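Local coordinates for catechol 2,3-dioxygenase (Pseudomonas sp. KL28, PDB 3HPY), which probably catalyses the iron-dependent extradiol ring cleavage of catechol by dioxygen to 2-hydroxy-6-oxohexa-2,4-dienoate, at residues C[73-76]-C[77-80]; C[81-84]-C[85-89]; C[221-224]-C[225-228]. All coordinates share one frame; numbering follows the deposited sequence.

Contact 1 (C[73-76]-C[77-80]); sequences VLDK and ATLE
D75 is the N-cap of helix 76-89 and its carboxylate is gripped by T78, at N3, where the chain leaves strand 65-73 in a region belonging to the vicinal oxygen chelate (VOC) family. From T78 CB, which lies 3.3 Å from D75 O, the two branches of the threonine part. CG2, anti to the backbone N, goes to the V73 side and approaches V73 CB. OG1 stays beside the backbone N (chi1 -50°), next to L74 CB, and at its tip T78 OG1 donates to D75 OD1, an O-O distance of 2.6 Å. This hydroxyl arrives from above the carboxylate plane, 56° out of it. T78 N reaches the same oxygen nearly along its C-O axis, at 2.8 Å from D75 OD1. Two donors of one residue therefore grip a single carboxylate oxygen and hold the D75 side chain, which crosses that of T78 at about a right angle. The negative charge beside the helix start should interact favourably with the helix dipole.

Behind the cap the first helical turn closes through backbone bonds, L79 N to D75 O and E80 N to K76 O, the latter at 3.0 Å. E80 turns its carboxylate to R95 in a salt bridge. L74 packs on P277 of the second subunit. On the buried flank V73 and L79 both lean on L120 of strand 117-121 and meet each other methyl to methylene, V73 CG2 resting 4.0 Å from L79 CB.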
loop_
_atom_site.group_PDB
_atom_site.type_symbol
_atom_site.label_atom_id
_atom_site.label_comp_id
_atom_site.label_asym_id
_atom_site.label_seq_id
_atom_site.Cartn_x
_atom_site.Cartn_y
_atom_site.Cartn_z
ATOM N N VAL C 73 -6.175 25.785 -21.340
ATOM C CA VAL C 73 -5.289 25.610 -22.500
ATOM C C VAL C 73 -3.947 26.288 -22.203
ATOM O O VAL C 73 -3.824 27.005 -21.212
ATOM C CB VAL C 73 -5.897 26.206 -23.799
ATOM C CG1 VAL C 73 -7.283 25.613 -24.042
ATOM C CG2 VAL C 73 -5.962 27.726 -23.707
ATOM N N LEU C 74 -2.952 26.082 -23.058
ATOM C CA LEU C 74 -1.633 26.653 -22.806
ATOM C C LEU C 74 -1.624 28.155 -22.522
ATOM O O LEU C 74 -1.136 28.585 -21.466
ATOM C CB LEU C 74 -0.689 26.338 -23.967
ATOM C CG LEU C 74 0.815 26.559 -23.712
ATOM C CD1 LEU C 74 1.298 25.737 -22.512
ATOM C CD2 LEU C 74 1.584 26.149 -24.948
ATOM N N ASP C 75 -2.154 28.950 -23.449
ATOM C CA ASP C 75 -2.185 30.411 -23.282
ATOM C C ASP C 75 -3.292 31.092 -24.097
ATOM O O ASP C 75 -4.043 30.435 -24.822
ATOM C CB ASP C 75 -0.825 31.003 -23.677
ATOM C CG ASP C 75 -0.293 30.419 -24.975
ATOM O OD1 ASP C 75 -1.049 30.395 -25.970
ATOM O OD2 ASP C 75 0.877 29.984 -25.006
ATOM N N LYS C 76 -3.379 32.417 -23.975
ATOM C CA LYS C 76 -4.393 33.183 -24.689
ATOM C C LYS C 76 -4.290 32.952 -26.193
ATOM O O LYS C 76 -5.303 32.822 -26.873
ATOM C CB LYS C 76 -4.254 34.673 -24.358
ATOM C CG LYS C 76 -4.536 34.997 -22.893
ATOM C CD LYS C 76 -4.052 36.397 -22.520
ATOM C CE LYS C 76 -2.533 36.439 -22.425
ATOM N NZ LYS C 76 -1.987 37.826 -22.414
ATOM N N ALA C 77 -3.066 32.878 -26.705
ATOM C CA ALA C 77 -2.856 32.637 -28.132
ATOM C C ALA C 77 -3.473 31.298 -28.539
ATOM O O ALA C 77 -4.072 31.175 -29.607
ATOM C CB ALA C 77 -1.354 32.643 -28.456
ATOM N N THR C 78 -3.317 30.293 -27.686
ATOM C CA THR C 78 -3.862 28.972 -27.967
ATOM C C THR C 78 -5.383 29.051 -27.930
ATOM O O THR C 78 -6.069 28.487 -28.787
ATOM C CB THR C 78 -3.386 27.949 -26.920
ATOM O OG1 THR C 78 -1.961 28.049 -26.785
ATOM C CG2 THR C 78 -3.751 26.527 -27.347
ATOM N N LEU C 79 -5.897 29.764 -26.929
ATOM C CA LEU C 79 -7.334 29.932 -26.749
ATOM C C LEU C 79 -7.971 30.468 -28.032
ATOM O O LEU C 79 -8.895 29.860 -28.575
ATOM C CB LEU C 79 -7.611 30.892 -25.591
ATOM C CG LEU C 79 -9.054 30.984 -25.089
ATOM C CD1 LEU C 79 -9.496 29.615 -24.586
ATOM C CD2 LEU C 79 -9.159 32.016 -23.967
ATOM N N GLU C 80 -7.466 31.603 -28.512
ATOM C CA GLU C 80 -7.983 32.217 -29.735
ATOM C C GLU C 80 -7.896 31.208 -30.872
ATOM O O GLU C 80 -8.839 31.014 -31.636
ATOM C CB GLU C 80 -7.161 33.455 -30.099
ATOM C CG GLU C 80 -7.114 34.529 -29.025
ATOM C CD GLU C 80 -8.491 35.028 -28.640
ATOM O OE1 GLU C 80 -9.421 34.896 -29.467
ATOM O OE2 GLU C 80 -8.642 35.559 -27.518
#

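Contact 2 (C[81-84]-C[85-89]); sequences KLDA and DLQAY
K81 and D85, one turn apart on helix 76-89, make the single salt bridge between 81-84 and 85-89. K81 NZ donates to D85 OD2 at 3.1 Å, on the syn side of the carboxylate and 31° out of its plane. The lysine gets there by a bend at its second torsion (chi2 -87°), after which the chain runs extended. It passes the carboxylate obliquely, and methylene and ammonium both meet the same oxygen; K81 CD is a tight 3.0 Å from D85 OD2.

Backbone bonds tie the same turns together: D85 N to K81 O, L86 N to L82 O, Q87 N to D83 O and A88 N to A84 O, each four residues apart, the last at 2.9 Å. L86 N also has a weak second bond to D83 O.

The leucines meet oxygens across the turn. L86 CG lies 3.3 Å from L82 O, and L82 CD2 skirts D85 OD2 at 4.1 Å. The apolar end of L86 goes instead to the sheet and loops, packing on F110, L91 and V172. Y89 leaves this turn altogether to lie on helix 162-171, its hydroxyl hydrogen-bonded to K167.

The remaining charge lies on D83, whose carboxylate is buried: OD1 makes a salt bridge with R95 and OD2 a hydrogen bond with T93, fastening the helix to strand 93-96. As for D85, its OD2 stands 2.8 Å from K81 O, two acceptors that would repel; the nearby ammonium of K81 probably offsets that repulsion and stabilises the carboxylate where it folds back on the helix.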
loop_
_atom_site.group_PDB
_atom_site.type_symbol
_atom_site.label_atom_id
_atom_site.label_comp_id
_atom_site.label_asym_id
_atom_site.label_seq_id
_atom_site.Cartn_x
_atom_site.Cartn_y
_atom_site.Cartn_z
ATOM N N LYS C 81 -6.739 30.568 -30.967
ATOM C CA LYS C 81 -6.466 29.574 -31.994
ATOM C C LYS C 81 -7.544 28.481 -32.016
ATOM O O LYS C 81 -8.093 28.153 -33.073
ATOM C CB LYS C 81 -5.084 28.981 -31.725
ATOM C CG LYS C 81 -4.410 28.353 -32.918
ATOM C CD LYS C 81 -4.806 26.907 -33.092
ATOM C CE LYS C 81 -3.969 26.260 -34.186
ATOM N NZ LYS C 81 -4.346 24.834 -34.399
ATOM N N LEU C 82 -7.858 27.928 -30.848
ATOM C CA LEU C 82 -8.869 26.882 -30.760
ATOM C C LEU C 82 -10.286 27.391 -31.033
ATOM O O LEU C 82 -11.077 26.711 -31.688
ATOM C CB LEU C 82 -8.779 26.198 -29.395
ATOM C CG LEU C 82 -7.474 25.404 -29.314
ATOM C CD1 LEU C 82 -7.155 25.041 -27.873
ATOM C CD2 LEU C 82 -7.596 24.163 -30.187
ATOM N N ASP C 83 -10.610 28.581 -30.538
ATOM C CA ASP C 83 -11.932 29.149 -30.797
ATOM C C ASP C 83 -12.110 29.164 -32.322
ATOM O O ASP C 83 -13.125 28.701 -32.837
ATOM C CB ASP C 83 -12.017 30.575 -30.224
ATOM C CG ASP C 83 -13.415 31.194 -30.347
ATOM O OD1 ASP C 83 -13.524 32.418 -30.133
ATOM O OD2 ASP C 83 -14.397 30.475 -30.642
ATOM N N ALA C 84 -11.104 29.663 -33.044
ATOM C CA ALA C 84 -11.163 29.742 -34.507
ATOM C C ALA C 84 -11.327 28.391 -35.192
ATOM O O ALA C 84 -12.077 28.267 -36.161
ATOM C CB ALA C 84 -9.921 30.434 -35.046
ATOM N N ASP C 85 -10.620 27.381 -34.694
ATOM C CA ASP C 85 -10.699 26.044 -35.272
ATOM C C ASP C 85 -12.070 25.428 -35.016
ATOM O O ASP C 85 -12.549 24.611 -35.797
ATOM C CB ASP C 85 -9.614 25.138 -34.686
ATOM C CG ASP C 85 -8.210 25.685 -34.909
ATOM O OD1 ASP C 85 -7.945 26.224 -36.006
ATOM O OD2 ASP C 85 -7.365 25.565 -33.994
ATOM N N LEU C 86 -12.696 25.816 -33.909
ATOM C CA LEU C 86 -14.019 25.299 -33.581
ATOM C C LEU C 86 -15.044 25.901 -34.539
ATOM O O LEU C 86 -15.964 25.219 -34.993
ATOM C CB LEU C 86 -14.387 25.640 -32.134
ATOM C CG LEU C 86 -13.680 24.823 -31.046
ATOM C CD1 LEU C 86 -13.876 25.492 -29.695
ATOM C CD2 LEU C 86 -14.216 23.396 -31.036
ATOM N N GLN C 87 -14.880 27.178 -34.857
ATOM C CA GLN C 87 -15.815 27.820 -35.770
ATOM C C GLN C 87 -15.587 27.338 -37.198
ATOM O O GLN C 87 -16.542 27.094 -37.926
ATOM C CB GLN C 87 -15.678 29.336 -35.701
ATOM C CG GLN C 87 -15.807 29.896 -34.313
ATOM C CD GLN C 87 -15.835 31.395 -34.322
ATOM O OE1 GLN C 87 -15.216 32.047 -33.483
ATOM N NE2 GLN C 87 -16.565 31.962 -35.274
ATOM N N ALA C 88 -14.327 27.190 -37.596
ATOM C CA ALA C 88 -14.019 26.721 -38.947
ATOM C C ALA C 88 -14.613 25.330 -39.140
ATOM O O ALA C 88 -15.021 24.963 -40.245
ATOM C CB ALA C 88 -12.499 26.679 -39.166
ATOM N N TYR C 89 -14.657 24.568 -38.047
ATOM C CA TYR C 89 -15.188 23.206 -38.042
ATOM C C TYR C 89 -16.698 23.250 -38.213
ATOM O O TYR C 89 -17.306 22.287 -38.677
ATOM C CB TYR C 89 -14.857 22.507 -36.715
ATOM C CG TYR C 89 -15.086 21.005 -36.735
ATOM C CD1 TYR C 89 -14.215 20.159 -37.418
ATOM C CD2 TYR C 89 -16.188 20.433 -36.089
ATOM C CE1 TYR C 89 -14.430 18.779 -37.467
ATOM C CE2 TYR C 89 -16.416 19.057 -36.131
ATOM C CZ TYR C 89 -15.536 18.236 -36.821
ATOM O OH TYR C 89 -15.765 16.878 -36.868
#

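Contact 3 (C[221-224]-C[225-228]); sequences LESW and EQVL
W224 O is gripped by two backbone donors, V227 N at 3.0 Å and L228 N at 3.3 Å. The V227 donor stands above the carbonyl plane, 68° out of it, whereas the L228 donor is tilted from it by only 17°. One residue earlier S223 caps the helix: S223 OG accepts from Q226 N at 3.3 Å, and its carbonyl oxygen takes weak bonds from Q226 N and V227 N. The hydroxyl is brought over the helix start by a chi1 of 71°, between the backbone N and the carbonyl carbon. S223 N is buried and has no partner in the model.

This N-cap begins helix 224-236, which follows strand 213-220 in the glyoxalase-like part of the dioxygenase and packs across strands 254-259 and 265-270. L221, two residues before the cap, lies against the helix: its CD2 comes close to Q226 O at 3.2 Å and meets V227 CG2 at 3.9 Å, while L221 and V227 both touch M270. The W224 indole and V227 cross at a slant, with W224 CE3 3.9 Å from V227 CB.

Subunit contacts use the same residues. The W224 ring stacks on W224 of the third subunit, and its NE1 donates a hydrogen bond to W224 O of that subunit. S223 OG and E225 OE1 are hydrogen-bonded to E225 OE1 and S223 OG of the fourth subunit, respectively.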
loop_
_atom_site.group_PDB
_atom_site.type_symbol
_atom_site.label_atom_id
_atom_site.label_comp_id
_atom_site.label_asym_id
_atom_site.label_seq_id
_atom_site.Cartn_x
_atom_site.Cartn_y
_atom_site.Cartn_z
ATOM N N LEU C 221 -6.514 10.046 -6.591
ATOM C CA LEU C 221 -6.013 9.686 -5.268
ATOM C C LEU C 221 -4.556 9.245 -5.423
ATOM O O LEU C 221 -4.121 8.906 -6.522
ATOM C CB LEU C 221 -6.837 8.551 -4.654
ATOM C CG LEU C 221 -7.702 8.929 -3.444
ATOM C CD1 LEU C 221 -8.536 10.148 -3.775
ATOM C CD2 LEU C 221 -8.598 7.753 -3.035
ATOM N N GLU C 222 -3.814 9.248 -4.321
ATOM C CA GLU C 222 -2.395 8.891 -4.330
ATOM C C GLU C 222 -2.061 7.411 -4.397
ATOM O O GLU C 222 -1.127 7.017 -5.088
ATOM C CB GLU C 222 -1.709 9.483 -3.092
ATOM C CG GLU C 222 -1.458 10.972 -3.163
ATOM C CD GLU C 222 -0.149 11.297 -3.858
ATOM O OE1 GLU C 222 0.871 11.452 -3.157
ATOM O OE2 GLU C 222 -0.137 11.383 -5.106
ATOM N N SER C 223 -2.804 6.586 -3.673
ATOM C CA SER C 223 -2.500 5.159 -3.655
ATOM C C SER C 223 -3.713 4.290 -3.382
ATOM O O SER C 223 -4.778 4.789 -3.037
ATOM C CB SER C 223 -1.468 4.883 -2.568
ATOM O OG SER C 223 -2.078 5.023 -1.293
ATOM N N TRP C 224 -3.530 2.977 -3.522
ATOM C CA TRP C 224 -4.590 2.010 -3.268
ATOM C C TRP C 224 -5.067 2.145 -1.825
ATOM O O TRP C 224 -6.254 2.054 -1.555
ATOM C CB TRP C 224 -4.064 0.599 -3.511
ATOM C CG TRP C 224 -5.050 -0.528 -3.295
ATOM C CD1 TRP C 224 -4.807 -1.698 -2.636
ATOM C CD2 TRP C 224 -6.384 -0.643 -3.826
ATOM N NE1 TRP C 224 -5.894 -2.534 -2.725
ATOM C CE2 TRP C 224 -6.876 -1.915 -3.450
ATOM C CE3 TRP C 224 -7.209 0.204 -4.583
ATOM C CZ2 TRP C 224 -8.161 -2.367 -3.808
ATOM C CZ3 TRP C 224 -8.488 -0.240 -4.939
ATOM C CH2 TRP C 224 -8.948 -1.517 -4.550
ATOM N N GLU C 225 -4.150 2.346 -0.888
ATOM C CA GLU C 225 -4.575 2.504 0.493
ATOM C C GLU C 225 -5.398 3.780 0.641
ATOM O O GLU C 225 -6.271 3.851 1.501
ATOM C CB GLU C 225 -3.364 2.519 1.441
ATOM C CG GLU C 225 -2.573 1.224 1.345
ATOM C CD GLU C 225 -2.110 0.693 2.682
ATOM O OE1 GLU C 225 -1.676 1.499 3.546
ATOM O OE2 GLU C 225 -2.167 -0.541 2.858
ATOM N N GLN C 226 -5.152 4.788 -0.193
ATOM C CA GLN C 226 -5.957 6.000 -0.065
ATOM C C GLN C 226 -7.380 5.725 -0.552
ATOM O O GLN C 226 -8.327 6.382 -0.124
ATOM C CB GLN C 226 -5.340 7.159 -0.840
ATOM C CG GLN C 226 -4.162 7.805 -0.134
ATOM C CD GLN C 226 -4.479 8.194 1.291
ATOM O OE1 GLN C 226 -3.958 7.600 2.239
ATOM N NE2 GLN C 226 -5.338 9.187 1.459
ATOM N N VAL C 227 -7.538 4.732 -1.429
ATOM C CA VAL C 227 -8.867 4.395 -1.934
ATOM C C VAL C 227 -9.683 3.752 -0.815
ATOM O O VAL C 227 -10.880 4.013 -0.668
ATOM C CB VAL C 227 -8.785 3.434 -3.140
ATOM C CG1 VAL C 227 -10.184 3.045 -3.603
ATOM C CG2 VAL C 227 -8.054 4.123 -4.298
ATOM N N LEU C 228 -9.027 2.910 -0.028
ATOM C CA LEU C 228 -9.678 2.249 1.097
ATOM C C LEU C 228 -10.158 3.312 2.078
ATOM O O LEU C 228 -11.313 3.326 2.482
ATOM C CB LEU C 228 -8.691 1.326 1.795
ATOM C CG LEU C 228 -9.159 0.776 3.144
ATOM C CD1 LEU C 228 -10.478 0.044 2.952
ATOM C CD2 LEU C 228 -8.085 -0.157 3.719
#

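In the fold
Contact 1 opens helix 76-89 and contact 2 continues along it, their centres 12 Å apart; V73 CG1 and L82 CD1 touch at 3.9 Å. Contact 3 starts another helix across the chain's centre, 34 Å from contact 1 and 40 Å from contact 2 between centres. Contacts 1 and 3 are both N-caps after a sheet strand, one of aspartate, the other of serine. Contact 3 lies nearest of the three to the iron site, though not in it: the L221 side chain is about 12 Å from the metal, and that of V227 about 9 Å from that of iron ligand E267 and about 12 Å from the bound 4-methylcatechol. Contacts 1 and 2 lie farther off.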